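Side-chain contacts in TlmII (Streptoalloteichus hindustanus, PDB 4HVM), which takes part in tallysomycin biosynthesis as a condensation-domain protein and may bind phosphopantetheine: residues A16-R21 with D178-D183; D49-A54 with Q159-R164; R107-R112 with R123-R128. All coordinates share one frame; numbering follows the deposited sequence.

Interaction 1 of 3, residues A16-R21 with D178-D183; sequences ASFLQR and DFHPLD
F18, in the first turn of helix 18-27, sets its ring obliquely against the carbonyl O of F179 and the side chains of H180 and P181, in the loop between helices 147-161 and 185-198. It loses far more surface here than any other residue of the two segments. The torsion that sends it there is chi1 of 76°, with CG lying between the backbone N and the carbonyl carbon. Three parts of the side chain meet different partners. At the root, F18 CB comes within 3.5 Å of H180 CD2. On one flank, F18 CD1 lies 3.4 Å from F179 O. At the far end, F18 CZ meets P181 CD at 3.5 Å. The ring planes of F18 and H180 are inclined at 43° with ring centroids 4.5 Å apart, an oblique pair rather than a stack or a T-shaped contact. L182 N donates to H180 ND1 in the ring plane at 3.0 Å, which probably helps fix the rotation of the imidazole. On the helix side, S17 is the N-cap, and its N donates to Q20 OE1 at 2.9 Å, the half of a capping box in which the N3 side chain accepts. Q20 NE2 turns to M143 O. An alanine in place of F18 would remove the ring and is likely to leave H180 CD2 and P181 CD without their apolar partner, weakening the link between loop and helix. With neither hydrogen bonds nor salt bridges joining the segments, the contact rests on shape and dispersion, while the S17-Q20 and L182-H180 bonds order each segment by itself.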
loop_
_atom_site.group_PDB
_atom_site.type_symbol
_atom_site.label_atom_id
_atom_site.label_comp_id
_atom_site.label_asym_id
_atom_site.label_seq_id
_atom_site.Cartn_x
_atom_site.Cartn_y
_atom_site.Cartn_z
ATOM N N ALA A 16 -0.010 10.301 -18.628
ATOM C CA ALA A 16 0.044 9.589 -17.357
ATOM C C ALA A 16 1.445 9.649 -16.763
ATOM O O ALA A 16 2.435 9.698 -17.494
ATOM C CB ALA A 16 -0.391 8.148 -17.535
ATOM N N SER A 17 1.523 9.630 -15.436
ATOM C CA SER A 17 2.806 9.687 -14.739
ATOM C C SER A 17 3.564 8.363 -14.832
ATOM O O SER A 17 3.034 7.367 -15.320
ATOM C CB SER A 17 2.611 10.087 -13.273
ATOM O OG SER A 17 1.920 9.083 -12.550
ATOM N N PHE A 18 4.803 8.356 -14.349
ATOM C CA PHE A 18 5.666 7.183 -14.468
ATOM C C PHE A 18 5.237 6.011 -13.578
ATOM O O PHE A 18 5.479 4.848 -13.912
ATOM C CB PHE A 18 7.123 7.566 -14.197
ATOM C CG PHE A 18 7.444 7.765 -12.744
ATOM C CD1 PHE A 18 7.021 8.897 -12.063
ATOM C CD2 PHE A 18 8.190 6.820 -12.064
ATOM C CE1 PHE A 18 7.333 9.070 -10.719
ATOM C CE2 PHE A 18 8.505 6.986 -10.730
ATOM C CZ PHE A 18 8.077 8.111 -10.055
ATOM N N LEU A 19 4.604 6.317 -12.452
ATOM C CA LEU A 19 4.088 5.280 -11.563
ATOM C C LEU A 19 2.783 4.711 -12.103
ATOM O O LEU A 19 2.470 3.540 -11.888
ATOM C CB LEU A 19 3.880 5.828 -10.150
ATOM C CG LEU A 19 5.159 6.124 -9.358
ATOM C CD1 LEU A 19 4.834 6.737 -8.007
ATOM C CD2 LEU A 19 6.013 4.868 -9.199
ATOM N N GLN A 20 2.024 5.551 -12.800
ATOM C CA GLN A 20 0.798 5.112 -13.459
ATOM C C GLN A 20 1.127 4.238 -14.664
ATOM O O GLN A 20 0.511 3.195 -14.869
ATOM C CB GLN A 20 -0.043 6.312 -13.891
ATOM C CG GLN A 20 -0.699 7.047 -12.741
ATOM C CD GLN A 20 -1.438 8.282 -13.194
ATOM O OE1 GLN A 20 -0.977 9.005 -14.076
ATOM N NE2 GLN A 20 -2.595 8.531 -12.596
ATOM N N ARG A 21 2.100 4.676 -15.457
ATOM C CA ARG A 21 2.585 3.895 -16.590
ATOM C C ARG A 21 3.122 2.541 -16.132
ATOM O O ARG A 21 2.847 1.511 -16.748
ATOM C CB ARG A 21 3.678 4.662 -17.341
ATOM C CG ARG A 21 3.190 5.408 -18.579
ATOM C CD ARG A 21 4.313 6.191 -19.259
ATOM N NE ARG A 21 4.514 7.506 -18.652
ATOM C CZ ARG A 21 5.619 7.888 -18.016
ATOM N NH1 ARG A 21 6.647 7.058 -17.903
ATOM N NH2 ARG A 21 5.698 9.107 -17.498
ATOM N N ASP A 178 4.149 15.117 -14.407
ATOM C CA ASP A 178 5.298 15.009 -15.298
ATOM C C ASP A 178 6.579 14.757 -14.513
ATOM O O ASP A 178 7.639 14.542 -15.097
ATOM C CB ASP A 178 5.451 16.284 -16.128
ATOM C CG ASP A 178 4.183 16.651 -16.875
ATOM O OD1 ASP A 178 3.368 15.743 -17.149
ATOM O OD2 ASP A 178 4.002 17.848 -17.189
ATOM N N PHE A 179 6.476 14.784 -13.186
ATOM C CA PHE A 179 7.650 14.635 -12.330
ATOM C C PHE A 179 8.250 13.234 -12.380
ATOM O O PHE A 179 7.532 12.233 -12.404
ATOM C CB PHE A 179 7.327 15.014 -10.883
ATOM C CG PHE A 179 8.464 14.779 -9.930
ATOM C CD1 PHE A 179 9.559 15.629 -9.919
ATOM C CD2 PHE A 179 8.438 13.712 -9.045
ATOM C CE1 PHE A 179 10.608 15.420 -9.046
ATOM C CE2 PHE A 179 9.484 13.497 -8.168
ATOM C CZ PHE A 179 10.571 14.353 -8.169
ATOM N N HIS A 180 9.578 13.180 -12.391
ATOM C CA HIS A 180 10.313 11.921 -12.400
ATOM C C HIS A 180 11.617 12.107 -11.636
ATOM O O HIS A 180 12.404 12.997 -11.957
ATOM C CB HIS A 180 10.605 11.488 -13.838
ATOM C CG HIS A 180 10.913 10.028 -13.983
ATOM N ND1 HIS A 180 12.045 9.448 -13.452
ATOM C CD2 HIS A 180 10.240 9.036 -14.610
ATOM C CE1 HIS A 180 12.052 8.158 -13.740
ATOM N NE2 HIS A 180 10.968 7.883 -14.442
ATOM N N PRO A 181 11.850 11.268 -10.617
ATOM C CA PRO A 181 13.051 11.348 -9.778
ATOM C C PRO A 181 14.332 11.202 -10.592
ATOM O O PRO A 181 15.396 11.625 -10.141
ATOM C CB PRO A 181 12.894 10.150 -8.836
ATOM C CG PRO A 181 11.436 9.890 -8.791
ATOM C CD PRO A 181 10.941 10.198 -10.174
ATOM N N LEU A 182 14.220 10.610 -11.777
ATOM C CA LEU A 182 15.361 10.411 -12.662
ATOM C C LEU A 182 15.202 11.236 -13.935
ATOM O O LEU A 182 15.344 10.727 -15.048
ATOM C CB LEU A 182 15.513 8.931 -13.006
ATOM C CG LEU A 182 15.515 7.981 -11.810
ATOM C CD1 LEU A 182 15.725 6.552 -12.268
ATOM C CD2 LEU A 182 16.577 8.382 -10.800
ATOM N N ASP A 183 14.897 12.517 -13.761
ATOM C CA ASP A 183 14.686 13.404 -14.897
ATOM C C ASP A 183 15.975 13.622 -15.687
ATOM O O ASP A 183 15.950 13.702 -16.917
ATOM C CB ASP A 183 14.104 14.741 -14.434
ATOM C CG ASP A 183 13.377 15.478 -15.546
ATOM O OD1 ASP A 183 12.247 15.065 -15.895
ATOM O OD2 ASP A 183 13.929 16.473 -16.064
#

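Interaction 2 of 3, residues D49-A54 with Q159-R164; sequences DDRLAA and QAYYGR
This is helix-to-helix packing over one face of the mixed sheet that holds strands 122-128 and 133-141: Y161 of helix 147-161 places its ring against R51 and L52, in the first turn of helix 49-62. The backbones are closest at L52 and Y161, with CA atoms 5.7 Å apart. Y161 has its CG anti to the backbone N (chi1 -180°), which swings the ring toward the other helix. There the ring presents its edge to the backbone of L52, with Y161 CD1 3.6 Å from L52 CA. The aliphatic part of R51 comes obliquely to the same ring, R51 CG lying 3.5 Å from Y161 CE1. Bent at chi2 (64°), the arginine then carries its guanidinium, inclined 34° to the ring, over the Y161 backbone. R51 NH2 approaches A160 O to 2.9 Å, but the angle is too poor for a hydrogen bond. The phenol end is held separately, since Y161 OH pairs with D48 N just ahead of helix 49-62. Beyond Y161, G163 adopts a positive phi in a Schellman motif. L52 also touches V134 on strand 133-141, so the pair belongs to the helical layer over a sheet in the alpha/beta fold of condensation domains and related acyltransferases.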
loop_
_atom_site.group_PDB
_atom_site.type_symbol
_atom_site.label_atom_id
_atom_site.label_comp_id
_atom_site.label_asym_id
_atom_site.label_seq_id
_atom_site.Cartn_x
_atom_site.Cartn_y
_atom_site.Cartn_z
ATOM N N ASP A 49 -26.626 12.962 7.547
ATOM C CA ASP A 49 -26.252 12.196 6.361
ATOM C C ASP A 49 -26.216 13.046 5.096
ATOM O O ASP A 49 -25.271 12.962 4.311
ATOM C CB ASP A 49 -27.196 11.008 6.159
ATOM C CG ASP A 49 -26.919 9.872 7.124
ATOM O OD1 ASP A 49 -25.864 9.899 7.795
ATOM O OD2 ASP A 49 -27.754 8.945 7.197
ATOM N N ASP A 50 -27.247 13.861 4.905
ATOM C CA ASP A 50 -27.344 14.709 3.725
ATOM C C ASP A 50 -26.209 15.723 3.684
ATOM O O ASP A 50 -25.690 16.045 2.616
ATOM C CB ASP A 50 -28.697 15.421 3.692
ATOM C CG ASP A 50 -29.860 14.454 3.548
ATOM O OD1 ASP A 50 -29.770 13.543 2.695
ATOM O OD2 ASP A 50 -30.855 14.601 4.291
ATOM N N ARG A 51 -25.827 16.218 4.857
ATOM C CA ARG A 51 -24.730 17.169 4.961
ATOM C C ARG A 51 -23.413 16.480 4.631
ATOM O O ARG A 51 -22.550 17.052 3.969
ATOM C CB ARG A 51 -24.668 17.775 6.364
ATOM C CG ARG A 51 -23.565 18.804 6.544
ATOM C CD ARG A 51 -23.791 20.012 5.649
ATOM N NE ARG A 51 -22.593 20.839 5.519
ATOM C CZ ARG A 51 -21.714 20.730 4.526
ATOM N NH1 ARG A 51 -21.894 19.828 3.569
ATOM N NH2 ARG A 51 -20.653 21.526 4.488
ATOM N N LEU A 52 -23.268 15.243 5.097
ATOM C CA LEU A 52 -22.071 14.461 4.828
ATOM C C LEU A 52 -22.007 14.055 3.360
ATOM O O LEU A 52 -20.932 14.045 2.757
ATOM C CB LEU A 52 -22.031 13.223 5.722
ATOM C CG LEU A 52 -20.801 12.319 5.600
ATOM C CD1 LEU A 52 -19.516 13.083 5.897
ATOM C CD2 LEU A 52 -20.941 11.121 6.520
ATOM N N ALA A 53 -23.164 13.722 2.793
ATOM C CA ALA A 53 -23.258 13.360 1.384
ATOM C C ALA A 53 -22.890 14.543 0.499
ATOM O O ALA A 53 -22.228 14.379 -0.526
ATOM C CB ALA A 53 -24.661 12.872 1.055
ATOM N N ALA A 54 -23.319 15.734 0.903
ATOM C CA ALA A 54 -22.991 16.950 0.174
ATOM C C ALA A 54 -21.500 17.237 0.267
ATOM O O ALA A 54 -20.892 17.740 -0.680
ATOM C CB ALA A 54 -23.788 18.119 0.720
ATOM N N GLN A 159 -13.581 17.207 6.626
ATOM C CA GLN A 159 -13.230 18.619 6.706
ATOM C C GLN A 159 -14.316 19.481 6.070
ATOM O O GLN A 159 -14.675 20.533 6.599
ATOM C CB GLN A 159 -11.886 18.890 6.026
ATOM C CG GLN A 159 -10.665 18.551 6.874
ATOM C CD GLN A 159 -9.364 19.029 6.246
ATOM O OE1 GLN A 159 -9.335 19.445 5.086
ATOM N NE2 GLN A 159 -8.281 18.976 7.015
ATOM N N ALA A 160 -14.833 19.025 4.933
ATOM C CA ALA A 160 -15.887 19.739 4.225
ATOM C C ALA A 160 -17.177 19.736 5.032
ATOM O O ALA A 160 -17.964 20.680 4.962
ATOM C CB ALA A 160 -16.115 19.123 2.853
ATOM N N TYR A 161 -17.382 18.672 5.804
ATOM C CA TYR A 161 -18.575 18.525 6.630
ATOM C C TYR A 161 -18.671 19.632 7.675
ATOM O O TYR A 161 -19.766 20.072 8.029
ATOM C CB TYR A 161 -18.577 17.152 7.306
ATOM C CG TYR A 161 -19.776 16.882 8.188
ATOM C CD1 TYR A 161 -20.983 16.466 7.643
ATOM C CD2 TYR A 161 -19.696 17.028 9.569
ATOM C CE1 TYR A 161 -22.081 16.208 8.444
ATOM C CE2 TYR A 161 -20.791 16.775 10.380
ATOM C CZ TYR A 161 -21.979 16.365 9.811
ATOM O OH TYR A 161 -23.070 16.112 10.614
ATOM N N TYR A 162 -17.517 20.082 8.160
ATOM C CA TYR A 162 -17.465 21.131 9.170
ATOM C C TYR A 162 -17.140 22.492 8.565
ATOM O O TYR A 162 -17.084 23.495 9.275
ATOM C CB TYR A 162 -16.442 20.788 10.254
ATOM C CG TYR A 162 -16.923 19.751 11.240
ATOM C CD1 TYR A 162 -17.997 20.015 12.078
ATOM C CD2 TYR A 162 -16.301 18.514 11.344
ATOM C CE1 TYR A 162 -18.444 19.075 12.985
ATOM C CE2 TYR A 162 -16.741 17.566 12.249
ATOM C CZ TYR A 162 -17.814 17.854 13.068
ATOM O OH TYR A 162 -18.258 16.919 13.973
ATOM N N GLY A 163 -16.926 22.518 7.253
ATOM C CA GLY A 163 -16.576 23.747 6.564
ATOM C C GLY A 163 -15.114 24.107 6.744
ATOM O O GLY A 163 -14.744 25.282 6.735
ATOM N N ARG A 164 -14.277 23.086 6.904
ATOM C CA ARG A 164 -12.854 23.297 7.141
ATOM C C ARG A 164 -12.015 22.887 5.934
ATOM O O ARG A 164 -10.786 22.963 5.966
ATOM C CB ARG A 164 -12.405 22.530 8.388
ATOM C CG ARG A 164 -13.336 22.714 9.574
ATOM C CD ARG A 164 -12.647 22.394 10.888
ATOM N NE ARG A 164 -13.489 22.727 12.034
ATOM C CZ ARG A 164 -13.057 22.769 13.290
ATOM N NH1 ARG A 164 -11.787 22.502 13.566
ATOM N NH2 ARG A 164 -13.893 23.082 14.270
#

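Interaction 3 of 3, residues R107-R112 with R123-R128; sequences RADRDR and RLHLVR
D109 reaches from helix 98-110 to strand 122-128, where R123 and H125 both hold its OD2. Its CG stands anti to the backbone N (chi1 -173°), which aims the carboxylate at the strand. R123 NH1 meets D109 OD2 at 2.6 Å in a salt bridge, and H125 NE2 donates to the same oxygen at 3.0 Å. The two donors come from opposite faces of the carboxylate, NH1 of R123 lying 55° out of its plane and NE2 of H125 84° out. R123 and H125, two apart on the strand, share the rotamer that puts CG beside the backbone N and anti to the carbonyl carbon; R123 NH1 adds a weak bond to D109 O. The other oxygen, D109 OD1, takes R112 NH2 at 2.9 Å on its syn side but tilted well out of the carboxylate plane. R112 holds NH2 over one face of the R123 guanidinium, 3.4 Å from R123 CD. Both arginines thus bind the same carboxylate, R112 at OD1 and R123 at OD2, which would probably stabilise its charged form. The network ties helix to strand within the beta-alpha-beta unit 87-91, 98-110, 122-128. H125 also packs on L105 and L106 of that helix, while L124 faces helix 49-62 across the sheet.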
loop_
_atom_site.group_PDB
_atom_site.type_symbol
_atom_site.label_atom_id
_atom_site.label_comp_id
_atom_site.label_asym_id
_atom_site.label_seq_id
_atom_site.Cartn_x
_atom_site.Cartn_y
_atom_site.Cartn_z
ATOM N N ARG A 107 -15.557 -4.613 0.768
ATOM C CA ARG A 107 -14.846 -5.689 0.091
ATOM C C ARG A 107 -15.559 -6.088 -1.194
ATOM O O ARG A 107 -14.921 -6.319 -2.222
ATOM C CB ARG A 107 -14.724 -6.914 0.997
ATOM C CG ARG A 107 -13.628 -6.835 2.042
ATOM C CD ARG A 107 -13.620 -8.090 2.903
ATOM N NE ARG A 107 -12.527 -8.096 3.870
ATOM C CZ ARG A 107 -12.280 -9.095 4.712
ATOM N NH1 ARG A 107 -13.052 -10.171 4.706
ATOM N NH2 ARG A 107 -11.261 -9.018 5.557
ATOM N N ALA A 108 -16.884 -6.167 -1.129
ATOM C CA ALA A 108 -17.683 -6.570 -2.279
ATOM C C ALA A 108 -17.598 -5.552 -3.405
ATOM O O ALA A 108 -17.452 -5.916 -4.572
ATOM C CB ALA A 108 -19.130 -6.785 -1.869
ATOM N N ASP A 109 -17.683 -4.273 -3.051
ATOM C CA ASP A 109 -17.590 -3.207 -4.039
ATOM C C ASP A 109 -16.175 -3.120 -4.597
ATOM O O ASP A 109 -15.969 -2.697 -5.732
ATOM C CB ASP A 109 -17.996 -1.867 -3.428
ATOM C CG ASP A 109 -18.079 -0.758 -4.461
ATOM O OD1 ASP A 109 -19.113 -0.661 -5.156
ATOM O OD2 ASP A 109 -17.109 0.018 -4.584
ATOM N N ARG A 110 -15.204 -3.525 -3.784
ATOM C CA ARG A 110 -13.806 -3.541 -4.194
ATOM C C ARG A 110 -13.552 -4.614 -5.245
ATOM O O ARG A 110 -12.733 -4.435 -6.145
ATOM C CB ARG A 110 -12.912 -3.781 -2.976
ATOM C CG ARG A 110 -11.425 -3.829 -3.274
ATOM C CD ARG A 110 -10.677 -4.444 -2.111
ATOM N NE ARG A 110 -11.076 -5.832 -1.904
ATOM C CZ ARG A 110 -10.758 -6.552 -0.834
ATOM N NH1 ARG A 110 -11.169 -7.809 -0.744
ATOM N NH2 ARG A 110 -10.036 -6.017 0.143
ATOM N N ASP A 111 -14.265 -5.728 -5.126
ATOM C CA ASP A 111 -14.050 -6.873 -6.004
ATOM C C ASP A 111 -14.863 -6.772 -7.290
ATOM O O ASP A 111 -14.764 -7.635 -8.162
ATOM C CB ASP A 111 -14.382 -8.181 -5.280
ATOM C CG ASP A 111 -13.550 -8.383 -4.023
ATOM O OD1 ASP A 111 -12.470 -7.757 -3.904
ATOM O OD2 ASP A 111 -13.975 -9.174 -3.153
ATOM N N ARG A 112 -15.664 -5.717 -7.400
ATOM C CA ARG A 112 -16.518 -5.515 -8.564
ATOM C C ARG A 112 -15.694 -5.042 -9.759
ATOM O O ARG A 112 -14.938 -4.078 -9.649
ATOM C CB ARG A 112 -17.630 -4.516 -8.241
ATOM C CG ARG A 112 -18.697 -4.400 -9.314
ATOM C CD ARG A 112 -19.958 -3.761 -8.760
ATOM N NE ARG A 112 -19.671 -2.498 -8.085
ATOM C CZ ARG A 112 -19.650 -1.315 -8.690
ATOM N NH1 ARG A 112 -19.902 -1.227 -9.988
ATOM N NH2 ARG A 112 -19.376 -0.218 -7.995
ATOM N N ARG A 123 -14.748 5.441 -5.590
ATOM C CA ARG A 123 -16.105 5.420 -5.053
ATOM C C ARG A 123 -16.117 5.747 -3.563
ATOM O O ARG A 123 -15.389 5.140 -2.781
ATOM C CB ARG A 123 -16.749 4.052 -5.299
ATOM C CG ARG A 123 -16.960 3.735 -6.769
ATOM C CD ARG A 123 -17.248 2.261 -7.001
ATOM N NE ARG A 123 -16.372 1.716 -8.032
ATOM C CZ ARG A 123 -15.673 0.594 -7.904
ATOM N NH1 ARG A 123 -15.755 -0.120 -6.789
ATOM N NH2 ARG A 123 -14.897 0.181 -8.897
ATOM N N LEU A 124 -16.942 6.714 -3.175
ATOM C CA LEU A 124 -17.098 7.056 -1.769
ATOM C C LEU A 124 -18.361 6.399 -1.236
ATOM O O LEU A 124 -19.436 6.560 -1.810
ATOM C CB LEU A 124 -17.155 8.572 -1.571
ATOM C CG LEU A 124 -15.895 9.346 -1.937
ATOM C CD1 LEU A 124 -16.042 10.820 -1.595
ATOM C CD2 LEU A 124 -14.684 8.747 -1.237
ATOM N N HIS A 125 -18.226 5.647 -0.148
ATOM C CA HIS A 125 -19.371 4.991 0.473
ATOM C C HIS A 125 -19.785 5.700 1.761
ATOM O O HIS A 125 -18.951 5.977 2.622
ATOM C CB HIS A 125 -19.065 3.516 0.750
ATOM C CG HIS A 125 -18.920 2.682 -0.487
ATOM N ND1 HIS A 125 -19.932 1.877 -0.965
ATOM C CD2 HIS A 125 -17.882 2.529 -1.344
ATOM C CE1 HIS A 125 -19.523 1.265 -2.064
ATOM N NE2 HIS A 125 -18.283 1.643 -2.314
ATOM N N LEU A 126 -21.075 6.002 1.880
ATOM C CA LEU A 126 -21.629 6.569 3.103
ATOM C C LEU A 126 -22.536 5.516 3.738
ATOM O O LEU A 126 -23.704 5.389 3.374
ATOM C CB LEU A 126 -22.408 7.852 2.797
ATOM C CG LEU A 126 -22.677 8.836 3.938
ATOM C CD1 LEU A 126 -22.900 10.228 3.376
ATOM C CD2 LEU A 126 -23.872 8.411 4.778
ATOM N N VAL A 127 -21.987 4.755 4.679
ATOM C CA VAL A 127 -22.707 3.629 5.261
ATOM C C VAL A 127 -23.114 3.926 6.699
ATOM O O VAL A 127 -22.259 4.144 7.558
ATOM C CB VAL A 127 -21.849 2.349 5.245
ATOM C CG1 VAL A 127 -22.703 1.134 5.545
ATOM C CG2 VAL A 127 -21.148 2.186 3.904
ATOM N N ARG A 128 -24.418 3.938 6.959
ATOM C CA ARG A 128 -24.917 4.152 8.314
ATOM C C ARG A 128 -25.132 2.817 9.023
ATOM O O ARG A 128 -25.836 1.944 8.516
ATOM C CB ARG A 128 -26.210 4.973 8.308
ATOM C CG ARG A 128 -26.837 5.125 9.687
ATOM C CD ARG A 128 -27.899 6.212 9.724
ATOM N NE ARG A 128 -27.324 7.553 9.670
ATOM C CZ ARG A 128 -26.912 8.235 10.736
ATOM N NH1 ARG A 128 -27.001 7.701 11.946
ATOM N NH2 ARG A 128 -26.405 9.453 10.589
#

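In the fold
Interactions 2 and 3 are neighbours, their centres about 19 Å apart, and they touch through strand 122-128. D49 OD2 forms a salt bridge with R128 NE at 2.9 Å, and L126 CD1 packs on L52 CG at 3.7 Å. The strand thus meets helix 98-110 on one face and helix 49-62 on the other. Interaction 1 lies apart, its nearest atoms about 22 Å from those of interaction 2 and about 14 Å from those of interaction 3. Its Q20 bonds to M143, just after strand 133-141, in the stretch where condensation domains usually carry HHxxxDG, which here reads HQMLLDA, so a canonical active site cannot be assumed.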